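PDB 3I9F: putative type 11 methyltransferase from Sulfolobus solfataricus, which probably transfers methyl groups from S-adenosylmethionine to an acceptor not yet identified, and binds zinc. Local coordinates for residues I109-R114 and F146-P150. Coordinates in Å, arbitrary orientation, origin at the centre of the assembly. Residue numbers count along the deposited sequence, not the author numbering.
Sequences IIIDWR and FNPTP
Phe146 lays the tip of its ring across the side chains of Ile109 and Ile111: its CZ lies 4.2 Å from Ile109 CG2, which meets the ring at the edge, and 3.9 Å from Ile111 CG1. The p rotamer of Phe146 carries the ring to the isoleucines, which are both m at chi1 and, two residues apart on strand 106-113, project on the same face. From Phe146 the chain runs as a loop in roughly the same direction as 109-114, the end-to-end lines 31° apart. Pro148, near phi/psi -51/-43, points its CA-to-CB bond toward the strand, and its CG packs 3.9 Å from Ile111 CG2; here the CA atoms of Ile111 and Pro148 are 7.7 Å apart. Beyond the strand end the contact becomes polar. Arg114, m at chi1 and then extended through chi2 and chi3, reaches across so that NE donates to Pro150 O (3.0 Å) and NH1 to Asn147 OD1 (3.2 Å), both acceptors near the guanidinium plane. One arginine thus holds the Asn147 side chain and the Pro150 carbonyl together. The 146-150 loop links the last two strands of a Rossmann-like class I methyltransferase sheet, the antiparallel pair 140-146 and 152-159; it passes over strand 152-159 to reach 106-113, while Ile13 of helix 10-14 touches both Phe146 and Ile109, and strand 76-82 flanks 106-113 on its other edge.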
loop_
_atom_site.group_PDB
_atom_site.type_symbol
_atom_site.label_atom_id
_atom_site.label_comp_id
_atom_site.label_asym_id
_atom_site.label_seq_id
_atom_site.Cartn_x
_atom_site.Cartn_y
_atom_site.Cartn_z
ATOM N N ILE B 109 -9.440 17.679 4.880
ATOM C CA ILE B 109 -10.492 18.330 4.121
ATOM C C ILE B 109 -11.778 17.541 4.245
ATOM O O ILE B 109 -11.819 16.407 3.821
ATOM C CB ILE B 109 -10.163 18.418 2.612
ATOM C CG1 ILE B 109 -8.782 19.055 2.385
ATOM C CG2 ILE B 109 -11.209 19.230 1.914
ATOM C CD1 ILE B 109 -8.047 18.550 1.138
ATOM N N ILE B 110 -12.827 18.155 4.803
ATOM C CA ILE B 110 -14.161 17.574 4.838
ATOM C C ILE B 110 -15.078 18.213 3.814
ATOM O O ILE B 110 -15.230 19.424 3.792
ATOM C CB ILE B 110 -14.856 17.783 6.221
ATOM C CG1 ILE B 110 -14.000 17.232 7.375
ATOM C CG2 ILE B 110 -16.273 17.175 6.229
ATOM C CD1 ILE B 110 -13.343 15.929 7.105
ATOM N N ILE B 111 -15.687 17.387 2.971
ATOM C CA ILE B 111 -16.856 17.760 2.198
ATOM C C ILE B 111 -17.977 16.808 2.564
ATOM O O ILE B 111 -17.775 15.606 2.601
ATOM C CB ILE B 111 -16.594 17.668 0.693
ATOM C CG1 ILE B 111 -15.453 18.636 0.310
ATOM C CG2 ILE B 111 -17.847 18.021 -0.084
ATOM C CD1 ILE B 111 -14.863 18.380 -1.079
ATOM N N ASP B 112 -19.152 17.344 2.869
ATOM C CA ASP B 112 -20.310 16.534 3.135
ATOM C C ASP B 112 -21.555 17.353 2.913
ATOM O O ASP B 112 -21.492 18.583 2.838
ATOM C CB ASP B 112 -20.313 16.000 4.581
ATOM C CG ASP B 112 -20.959 14.610 4.700
ATOM O OD1 ASP B 112 -21.574 14.144 3.708
ATOM O OD2 ASP B 112 -20.830 13.955 5.772
ATOM N N TRP B 113 -22.675 16.633 2.854
ATOM C CA TRP B 113 -23.997 17.164 2.640
ATOM C C TRP B 113 -24.510 18.000 3.792
ATOM O O TRP B 113 -24.255 17.674 4.925
ATOM C CB TRP B 113 -24.952 16.011 2.430
ATOM C CG TRP B 113 -24.744 15.268 1.158
ATOM C CD1 TRP B 113 -23.944 14.190 0.969
ATOM C CD2 TRP B 113 -25.341 15.551 -0.110
ATOM N NE1 TRP B 113 -24.016 13.764 -0.340
ATOM C CE2 TRP B 113 -24.862 14.583 -1.027
ATOM C CE3 TRP B 113 -26.259 16.498 -0.552
ATOM C CZ2 TRP B 113 -25.277 14.533 -2.361
ATOM C CZ3 TRP B 113 -26.667 16.466 -1.896
ATOM C CH2 TRP B 113 -26.170 15.497 -2.778
ATOM N N ARG B 114 -25.245 19.074 3.527
ATOM C CA ARG B 114 -25.757 19.869 4.642
ATOM C C ARG B 114 -26.820 19.032 5.358
ATOM O O ARG B 114 -27.493 18.212 4.742
ATOM C CB ARG B 114 -26.337 21.207 4.207
ATOM C CG ARG B 114 -25.401 22.054 3.386
ATOM C CD ARG B 114 -25.974 23.442 3.152
ATOM N NE ARG B 114 -25.496 24.065 1.910
ATOM C CZ ARG B 114 -24.392 24.833 1.780
ATOM N NH1 ARG B 114 -23.571 25.087 2.821
ATOM N NH2 ARG B 114 -24.094 25.360 0.579
ATOM N N PHE B 146 -15.773 26.545 3.082
ATOM C CA PHE B 146 -16.130 26.757 1.682
ATOM C C PHE B 146 -17.405 25.981 1.321
ATOM O O PHE B 146 -17.795 25.066 2.032
ATOM C CB PHE B 146 -14.958 26.421 0.754
ATOM C CG PHE B 146 -14.594 24.970 0.714
ATOM C CD1 PHE B 146 -14.919 24.184 -0.406
ATOM C CD2 PHE B 146 -13.923 24.375 1.777
ATOM C CE1 PHE B 146 -14.582 22.826 -0.454
ATOM C CE2 PHE B 146 -13.575 23.015 1.730
ATOM C CZ PHE B 146 -13.910 22.241 0.623
ATOM N N ASN B 147 -18.065 26.397 0.241
ATOM C CA ASN B 147 -19.332 25.829 -0.185
ATOM C C ASN B 147 -19.185 25.225 -1.567
ATOM O O ASN B 147 -19.488 25.874 -2.563
ATOM C CB ASN B 147 -20.441 26.891 -0.185
ATOM C CG ASN B 147 -20.744 27.440 1.225
ATOM O OD1 ASN B 147 -20.867 26.678 2.218
ATOM N ND2 ASN B 147 -20.891 28.773 1.312
ATOM N N PRO B 148 -18.754 23.958 -1.630
ATOM C CA PRO B 148 -18.558 23.227 -2.894
ATOM C C PRO B 148 -19.756 23.290 -3.803
ATOM O O PRO B 148 -19.603 23.412 -5.020
ATOM C CB PRO B 148 -18.383 21.762 -2.440
ATOM C CG PRO B 148 -18.050 21.816 -1.036
ATOM C CD PRO B 148 -18.627 23.071 -0.461
ATOM N N THR B 149 -20.941 23.130 -3.206
ATOM C CA THR B 149 -22.200 23.211 -3.913
ATOM C C THR B 149 -23.212 23.850 -2.969
ATOM O O THR B 149 -22.876 24.178 -1.848
ATOM C CB THR B 149 -22.701 21.829 -4.383
ATOM O OG1 THR B 149 -23.622 21.296 -3.421
ATOM C CG2 THR B 149 -21.574 20.881 -4.616
ATOM N N PRO B 150 -24.448 24.053 -3.426
ATOM C CA PRO B 150 -25.434 24.695 -2.547
ATOM C C PRO B 150 -26.103 23.710 -1.588
ATOM O O PRO B 150 -26.922 24.122 -0.742
ATOM C CB PRO B 150 -26.479 25.277 -3.518
ATOM C CG PRO B 150 -26.187 24.629 -4.895
ATOM C CD PRO B 150 -24.986 23.736 -4.769
#